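Local coordinates for hypothetical signal peptide protein (PDB 3PJY) that is of uncharacterised function, belongs to the DUF192 family and has been put forward as a putative transcription regulator, at residues Asp21-Ala27 / Asp46-Asp52; Thr83-Asn87 / Ala110-Lys114. One frame throughout, in Å; residues are numbered along the deposited sequence.

Contact 1 (Asp21-Ala27 / Asp46-Asp52)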
ATOM      1  N   ASP B  21       1.517  -2.596   1.006  1.00 17.04           N
ATOM      2  CA  ASP B  21       0.418  -2.609   0.083  1.00 16.15           C
ATOM      3  C   ASP B  21       0.681  -3.428  -1.167  1.00 16.57           C
ATOM      4  O   ASP B  21       1.821  -3.471  -1.694  1.00 18.22           O
ATOM      5  CB  ASP B  21       0.062  -1.180  -0.362  1.00 18.31           C
ATOM      6  CG  ASP B  21      -0.377  -0.300   0.780  1.00 25.61           C
ATOM      7  OD1 ASP B  21      -1.125  -0.731   1.681  1.00 25.25           O
ATOM      8  OD2 ASP B  21      -0.013   0.873   0.769  1.00 28.28           O
ATOM      9  N   LEU B  22      -0.391  -4.052  -1.634  1.00 16.16           N
ATOM     10  CA  LEU B  22      -0.425  -4.820  -2.853  1.00 15.63           C
ATOM     11  C   LEU B  22      -1.636  -4.436  -3.669  1.00 15.57           C
ATOM     12  O   LEU B  22      -2.668  -3.975  -3.130  1.00 15.69           O
ATOM     13  CB  LEU B  22      -0.486  -6.347  -2.587  1.00 14.51           C
ATOM     14  CG  LEU B  22       0.548  -6.947  -1.651  1.00 15.14           C
ATOM     15  CD1 LEU B  22       0.102  -8.353  -1.151  1.00 17.85           C
ATOM     16  CD2 LEU B  22       1.907  -7.003  -2.345  1.00 16.83           C
ATOM     17  N   THR B  23      -1.556  -4.684  -4.970  1.00 16.23           N
ATOM     18  CA  THR B  23      -2.721  -4.569  -5.854  1.00 15.97           C
ATOM     19  C   THR B  23      -3.030  -5.982  -6.301  1.00 15.88           C
ATOM     20  O   THR B  23      -2.152  -6.690  -6.783  1.00 16.19           O
ATOM     21  CB  THR B  23      -2.404  -3.763  -7.079  1.00 17.14           C
ATOM     22  OG1 THR B  23      -2.105  -2.424  -6.686  1.00 22.24           O
ATOM     23  CG2 THR B  23      -3.628  -3.727  -7.983  1.00 20.11           C
ATOM     24  N   VAL B  24      -4.254  -6.406  -6.083  1.00 15.75           N
ATOM     25  CA  VAL B  24      -4.671  -7.741  -6.437  1.00 14.60           C
ATOM     26  C   VAL B  24      -5.833  -7.750  -7.404  1.00 16.53           C
ATOM     27  O   VAL B  24      -6.735  -6.893  -7.326  1.00 16.47           O
ATOM     28  CB  VAL B  24      -5.027  -8.599  -5.215  1.00 14.42           C
ATOM     29  CG1 VAL B  24      -3.723  -8.771  -4.340  1.00 17.30           C
ATOM     30  CG2 VAL B  24      -6.141  -8.032  -4.373  1.00 16.21           C
ATOM     31  N   GLU B  25      -5.808  -8.734  -8.315  1.00 13.48           N
ATOM     32  CA  GLU B  25      -6.994  -9.124  -9.069  1.00 13.42           C
ATOM     33  C   GLU B  25      -7.809 -10.087  -8.254  1.00 14.26           C
ATOM     34  O   GLU B  25      -7.249 -11.015  -7.647  1.00 14.36           O
ATOM     35  CB  GLU B  25      -6.566  -9.765 -10.371  1.00 15.82           C
ATOM     36  CG  GLU B  25      -6.011  -8.796 -11.374  1.00 16.16           C
ATOM     37  CD  GLU B  25      -5.240  -9.548 -12.467  1.00 21.73           C
ATOM     38  OE1 GLU B  25      -4.148 -10.057 -12.172  1.00 26.36           O
ATOM     39  OE2 GLU B  25      -5.696  -9.607 -13.572  1.00 29.46           O
ATOM     40  N   LEU B  26      -9.120  -9.884  -8.235  0.66 12.80           N
ATOM     41  CA  LEU B  26     -10.022 -10.728  -7.472  0.66 13.65           C
ATOM     42  C   LEU B  26     -10.602 -11.849  -8.321  0.66 14.13           C
ATOM     43  O   LEU B  26     -11.409 -11.585  -9.207  0.66 14.71           O
ATOM     44  CB  LEU B  26     -11.171  -9.873  -6.898  0.66 16.17           C
ATOM     45  CG  LEU B  26     -10.785  -8.710  -6.000  0.66 17.69           C
ATOM     46  CD1 LEU B  26     -12.024  -7.938  -5.574  0.66 21.88           C
ATOM     47  CD2 LEU B  26     -10.028  -9.239  -4.742  0.66 17.15           C
ATOM     48  N   ALA B  27     -10.260 -13.094  -7.984  1.00 14.57           N
ATOM     49  CA  ALA B  27     -10.785 -14.268  -8.668  1.00 14.37           C
ATOM     50  C   ALA B  27     -11.960 -14.730  -7.821  1.00 14.46           C
ATOM     51  O   ALA B  27     -11.758 -15.319  -6.732  1.00 15.70           O
ATOM     52  CB  ALA B  27      -9.730 -15.338  -8.819  1.00 13.98           C
ATOM     53  N   ASP B  46       4.648  -6.209  -6.504  1.00 17.37           N
ATOM     54  CA  ASP B  46       3.571  -5.870  -5.563  1.00 18.02           C
ATOM     55  C   ASP B  46       2.156  -6.178  -6.111  1.00 18.33           C
ATOM     56  O   ASP B  46       1.166  -5.588  -5.626  1.00 19.59           O
ATOM     57  CB  ASP B  46       3.688  -4.419  -5.088  1.00 18.72           C
ATOM     58  CG  ASP B  46       4.928  -4.177  -4.230  1.00 28.74           C
ATOM     59  OD1 ASP B  46       5.291  -5.033  -3.406  1.00 23.67           O
ATOM     60  OD2 ASP B  46       5.594  -3.135  -4.458  1.00 31.39           O
ATOM     61  N   HIS B  47       2.065  -7.070  -7.093  0.50 16.87           N
ATOM     62  CA  HIS B  47       0.790  -7.499  -7.641  0.50 15.86           C
ATOM     63  C   HIS B  47       0.583  -8.992  -7.398  0.50 17.27           C
ATOM     64  O   HIS B  47       1.516  -9.788  -7.481  0.50 14.93           O
ATOM     65  CB  HIS B  47       0.714  -7.228  -9.125  0.50 17.24           C
ATOM     66  CG  HIS B  47       0.446  -5.796  -9.471  0.50 24.39           C
ATOM     67  ND1 HIS B  47      -0.749  -5.383 -10.032  0.50 23.04           N
ATOM     68  CD2 HIS B  47       1.225  -4.689  -9.383  0.50 30.69           C
ATOM     69  CE1 HIS B  47      -0.691  -4.078 -10.259  0.50 18.68           C
ATOM     70  NE2 HIS B  47       0.490  -3.637  -9.877  0.50 24.52           N
ATOM     71  N   GLY B  48      -0.671  -9.361  -7.171  1.00 15.43           N
ATOM     72  CA  GLY B  48      -1.040 -10.745  -6.974  1.00 15.36           C
ATOM     73  C   GLY B  48      -2.473 -11.015  -7.337  1.00 14.78           C
ATOM     74  O   GLY B  48      -3.157 -10.154  -7.911  1.00 14.77           O
HETATM   75  N   MSE B  49      -2.899 -12.231  -7.039  1.00 14.38           N
HETATM   76  CA  MSE B  49      -4.268 -12.625  -7.290  1.00 14.22           C
HETATM   77  C   MSE B  49      -4.844 -13.145  -5.978  1.00 13.32           C
HETATM   78  O   MSE B  49      -4.256 -13.999  -5.311  1.00 13.96           O
HETATM   79  CB  MSE B  49      -4.335 -13.649  -8.406  1.00 13.49           C
HETATM   80  CG  MSE B  49      -5.748 -14.090  -8.675  1.00 13.63           C
HETATM   81 SE   MSE B  49      -6.019 -15.068 -10.342  0.75 13.83          SE
HETATM   82  CE  MSE B  49      -5.866 -13.615 -11.569  1.00 15.81           C
ATOM     83  N   LEU B  50      -6.011 -12.618  -5.630  1.00 12.84           N
ATOM     84  CA  LEU B  50      -6.700 -12.978  -4.415  1.00 11.98           C
ATOM     85  C   LEU B  50      -7.926 -13.819  -4.843  1.00 12.95           C
ATOM     86  O   LEU B  50      -8.842 -13.339  -5.506  1.00 14.91           O
ATOM     87  CB  LEU B  50      -7.167 -11.769  -3.626  1.00 13.40           C
ATOM     88  CG  LEU B  50      -7.887 -12.035  -2.295  1.00 14.77           C
ATOM     89  CD1 LEU B  50      -6.953 -12.768  -1.315  1.00 14.37           C
ATOM     90  CD2 LEU B  50      -8.361 -10.693  -1.698  1.00 18.25           C
ATOM     91  N   PHE B  51      -7.888 -15.073  -4.451  1.00 13.98           N
ATOM     92  CA  PHE B  51      -8.937 -16.057  -4.724  1.00 13.03           C
ATOM     93  C   PHE B  51      -9.944 -15.952  -3.594  1.00 13.50           C
ATOM     94  O   PHE B  51      -9.609 -16.195  -2.418  1.00 14.63           O
ATOM     95  CB  PHE B  51      -8.354 -17.455  -4.784  1.00 13.43           C
ATOM     96  CG  PHE B  51      -7.389 -17.662  -5.929  1.00 13.01           C
ATOM     97  CD1 PHE B  51      -6.102 -17.148  -5.860  1.00 13.75           C
ATOM     98  CD2 PHE B  51      -7.768 -18.322  -7.099  1.00 12.41           C
ATOM     99  CE1 PHE B  51      -5.210 -17.253  -6.912  1.00 13.25           C
ATOM    100  CE2 PHE B  51      -6.845 -18.455  -8.154  1.00 15.08           C
ATOM    101  CZ  PHE B  51      -5.598 -17.931  -8.081  1.00 14.33           C
ATOM    102  N   ASP B  52     -11.186 -15.608  -3.914  1.00 14.00           N
ATOM    103  CA  ASP B  52     -12.272 -15.421  -2.938  1.00 14.78           C
ATOM    104  C   ASP B  52     -13.241 -16.555  -3.163  1.00 15.96           C
ATOM    105  O   ASP B  52     -13.971 -16.595  -4.169  1.00 15.53           O
ATOM    106  CB  ASP B  52     -12.935 -14.073  -3.182  1.00 17.04           C
ATOM    107  CG  ASP B  52     -14.094 -13.805  -2.236  1.00 22.49           C
ATOM    108  OD1 ASP B  52     -14.500 -14.710  -1.506  1.00 22.52           O
ATOM    109  OD2 ASP B  52     -14.606 -12.681  -2.233  1.00 28.72           O
TER
HETATM  110  O   HOH W   1      -2.822  -6.655 -10.180  1.00 39.93           O
HETATM  111  O   HOH W   2      -2.287  -8.896 -10.593  1.00 26.08           O
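T23 and H47 open the pairing of two parallel strands, with six backbone hydrogen bonds running from T23 to D52. T23 N reaches D46 O at 2.9 Å, and T23 O takes G48 N; E25 and A27 repeat the pattern, each giving its N-H to one residue of 46-52 and its carbonyl to another. D52 N closes the series on A27 O at 2.9 Å, almost straight (176°). The backbones of L22, V24 and L26 hydrogen-bond to V10, E8 and A6 of strand 6-13, and those of M49 and F51 to E107 and V105 of strand 102-109. G48 O has two donors, E25 N at 3.0 Å and a water that also gives to E25 OE1, which forms a salt bridge with R40 as well. In the conformer given for H47, one of two, T23 CB makes a CH-pi contact over one face of the imidazole, 3.9 Å from its centroid, while T23 OG1 bonds R9. V24 CG2 meets L50 CB at 3.9 Å; on the other face, M49 CG stands anti to the backbone N (chi1 179°), which carries SE to 4.0 Å from A27 CB. Parallel neighbours joined through helix 30-35 make this a beta-alpha-beta unit within a mixed sheet.

Contact 2 (Thr83-Asn87 / Ala110-Lys114)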
ATOM      1  N   THR B  83      -1.660 -20.574   6.829  1.00 20.83           N
ATOM      2  CA  THR B  83      -0.502 -21.280   6.361  1.00 21.22           C
ATOM      3  C   THR B  83       0.013 -20.631   5.075  1.00 19.44           C
ATOM      4  O   THR B  83      -0.729 -19.927   4.369  1.00 18.17           O
ATOM      5  CB  THR B  83      -0.770 -22.767   6.096  1.00 26.56           C
ATOM      6  OG1 THR B  83      -1.740 -22.903   5.100  1.00 25.57           O
ATOM      7  CG2 THR B  83      -1.305 -23.471   7.347  1.00 30.00           C
ATOM      8  N   ILE B  84       1.275 -20.925   4.798  1.00 18.12           N
ATOM      9  CA  ILE B  84       1.968 -20.360   3.654  1.00 16.86           C
ATOM     10  C   ILE B  84       2.717 -21.463   2.964  1.00 18.43           C
ATOM     11  O   ILE B  84       3.457 -22.225   3.633  1.00 20.70           O
ATOM     12  CB  ILE B  84       2.949 -19.254   4.047  1.00 16.73           C
ATOM     13  CG1 ILE B  84       2.220 -18.120   4.758  1.00 18.79           C
ATOM     14  CG2 ILE B  84       3.675 -18.743   2.807  1.00 18.18           C
ATOM     15  CD1 ILE B  84       3.126 -16.940   5.222  1.00 20.31           C
ATOM     16  N   HIS B  85       2.531 -21.559   1.648  1.00 17.66           N
ATOM     17  CA  HIS B  85       3.331 -22.458   0.826  1.00 16.81           C
ATOM     18  C   HIS B  85       4.178 -21.625  -0.096  1.00 17.21           C
ATOM     19  O   HIS B  85       3.688 -21.119  -1.111  1.00 19.21           O
ATOM     20  CB  HIS B  85       2.450 -23.407   0.015  1.00 18.74           C
ATOM     21  CG  HIS B  85       3.216 -24.448  -0.729  1.00 18.58           C
ATOM     22  ND1 HIS B  85       3.329 -25.746  -0.257  1.00 26.24           N
ATOM     23  CD2 HIS B  85       3.970 -24.390  -1.851  1.00 23.18           C
ATOM     24  CE1 HIS B  85       4.092 -26.442  -1.086  1.00 26.07           C
ATOM     25  NE2 HIS B  85       4.519 -25.644  -2.043  1.00 23.86           N
ATOM     26  N   GLU B  86       5.466 -21.512   0.226  1.00 18.66           N
ATOM     27  CA  GLU B  86       6.379 -20.739  -0.591  1.00 18.64           C
ATOM     28  C   GLU B  86       6.879 -21.588  -1.774  1.00 18.18           C
ATOM     29  O   GLU B  86       6.954 -22.794  -1.684  1.00 20.16           O
ATOM     30  CB  GLU B  86       7.568 -20.260   0.254  1.00 20.12           C
ATOM     31  CG  GLU B  86       7.151 -19.178   1.222  1.00 23.34           C
ATOM     32  CD  GLU B  86       8.189 -18.885   2.263  1.00 29.93           C
ATOM     33  OE1 GLU B  86       8.256 -19.597   3.273  1.00 37.07           O
ATOM     34  OE2 GLU B  86       8.934 -17.932   2.059  1.00 31.21           O
ATOM     35  N   ASN B  87       7.191 -20.914  -2.869  1.00 19.41           N
ATOM     36  CA  ASN B  87       7.878 -21.517  -4.002  1.00 20.30           C
ATOM     37  C   ASN B  87       7.153 -22.727  -4.574  1.00 20.53           C
ATOM     38  O   ASN B  87       7.766 -23.776  -4.807  1.00 21.29           O
ATOM     39  CB  ASN B  87       9.321 -21.881  -3.635  1.00 21.82           C
ATOM     40  CG  ASN B  87      10.099 -20.688  -3.151  1.00 24.62           C
ATOM     41  OD1 ASN B  87      10.290 -19.728  -3.887  1.00 27.94           O
ATOM     42  ND2 ASN B  87      10.557 -20.742  -1.893  1.00 29.59           N
ATOM     43  N   ALA B 110       6.799 -15.867  -6.330  1.00 17.52           N
ATOM     44  CA  ALA B 110       7.670 -16.566  -5.383  1.00 18.12           C
ATOM     45  C   ALA B 110       8.745 -15.655  -4.841  1.00 19.00           C
ATOM     46  O   ALA B 110       9.342 -14.840  -5.582  1.00 18.78           O
ATOM     47  CB  ALA B 110       8.286 -17.851  -6.019  1.00 19.72           C
ATOM     48  N   GLY B 111       8.996 -15.767  -3.543  1.00 20.00           N
ATOM     49  CA  GLY B 111       9.969 -14.919  -2.861  1.00 21.02           C
ATOM     50  C   GLY B 111       9.356 -13.703  -2.199  1.00 19.53           C
ATOM     51  O   GLY B 111      10.033 -13.010  -1.432  1.00 20.56           O
ATOM     52  N   THR B 112       8.082 -13.422  -2.509  1.00 16.82           N
ATOM     53  CA  THR B 112       7.417 -12.236  -1.935  1.00 16.80           C
ATOM     54  C   THR B 112       7.263 -12.317  -0.415  1.00 17.84           C
ATOM     55  O   THR B 112       7.483 -11.324   0.283  1.00 18.25           O
ATOM     56  CB  THR B 112       6.087 -11.931  -2.596  1.00 17.92           C
ATOM     57  OG1 THR B 112       6.289 -11.799  -4.010  1.00 17.34           O
ATOM     58  CG2 THR B 112       5.541 -10.585  -2.090  1.00 16.79           C
ATOM     59  N   VAL B 113       6.933 -13.497   0.082  1.00 17.00           N
ATOM     60  CA  VAL B 113       6.771 -13.689   1.542  1.00 17.70           C
ATOM     61  C   VAL B 113       8.029 -13.336   2.263  1.00 19.98           C
ATOM     62  O   VAL B 113       8.021 -12.559   3.235  1.00 19.75           O
ATOM     63  CB  VAL B 113       6.240 -15.089   1.875  1.00 20.27           C
ATOM     64  CG1 VAL B 113       6.365 -15.435   3.394  1.00 20.43           C
ATOM     65  CG2 VAL B 113       4.769 -15.197   1.381  1.00 17.06           C
ATOM     66  N   LYS B 114       9.135 -13.834   1.744  1.00 19.20           N
ATOM     67  CA  LYS B 114      10.445 -13.449   2.324  1.00 22.48           C
ATOM     68  C   LYS B 114      10.780 -11.980   2.191  1.00 21.40           C
ATOM     69  O   LYS B 114      11.251 -11.344   3.157  1.00 21.42           O
ATOM     70  CB  LYS B 114      11.532 -14.304   1.730  1.00 27.22           C
ATOM     71  CG  LYS B 114      11.506 -15.706   2.274  1.00 36.49           C
ATOM     72  CD  LYS B 114      11.951 -15.832   3.768  1.00 51.32           C
ATOM     73  CE  LYS B 114      11.477 -17.180   4.414  1.00 49.19           C
ATOM     74  NZ  LYS B 114       9.960 -17.302   4.634  1.00 39.42           N
TER
HETATM   75  O   HOH W   3       9.004 -16.154  -0.086  1.00 21.23           O
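E86 OE2 is gripped by two donors: K114 NZ, 2.8 Å away in a salt bridge, and a water at 2.8 Å. The ammonium comes to the syn side of the carboxylate, 19° out of its plane, and makes a weak second bond to E86 OE1. The water in turn accepts K114 N at 3.0 Å, so E86 is tied to both the backbone and the side chain of one residue. K114 bends at chi2 and chi4 (-71° and -69°), which curls its chain round OE2 and brings CG to 3.4 Å from that oxygen. Here strand 81-88, outermost of the mixed sheet within this chain, packs against the start of helix 112-116, with G111 at the N-cap position. D71, on the adjacent strand 70-75, links the two elements, accepting N87 N on one carboxylate oxygen and V113 N on the other. Shortening E86 to an alanine would probably strand the K114 ammonium without this carboxylate mate and deprive the bridging water of one acceptor. Alongside the charged pair, I84 CG2 and V113 CG2 meet tip to tip at 4.0 Å, while V113 CG1 touches both I84 CD1 and E86 OE2. Farther along, N87 OD1 approaches A110 CB at 3.5 Å.

In the fold
Both contacts reach one mixed sheet, yet they illustrate different ways of building on it. Contact 1 is strand-to-strand pairing within the sheet, whereas contact 2 joins an outermost strand of the chain to a short helix. Their centres lie about 15 Å apart and their nearest atoms about 5 Å, without touching. Strand 102-109 relates them: it borders strand 47-53 of contact 1, and the chain leaves it directly into segment 110-114. D46 OD1, hydrogen-bonded to H20 NE2, also makes a salt bridge to R115 on helix 112-116, a second tie between the two regions. A sulfate, probably from the crystallisation liquor, lies about 5 Å from the D46 side chain.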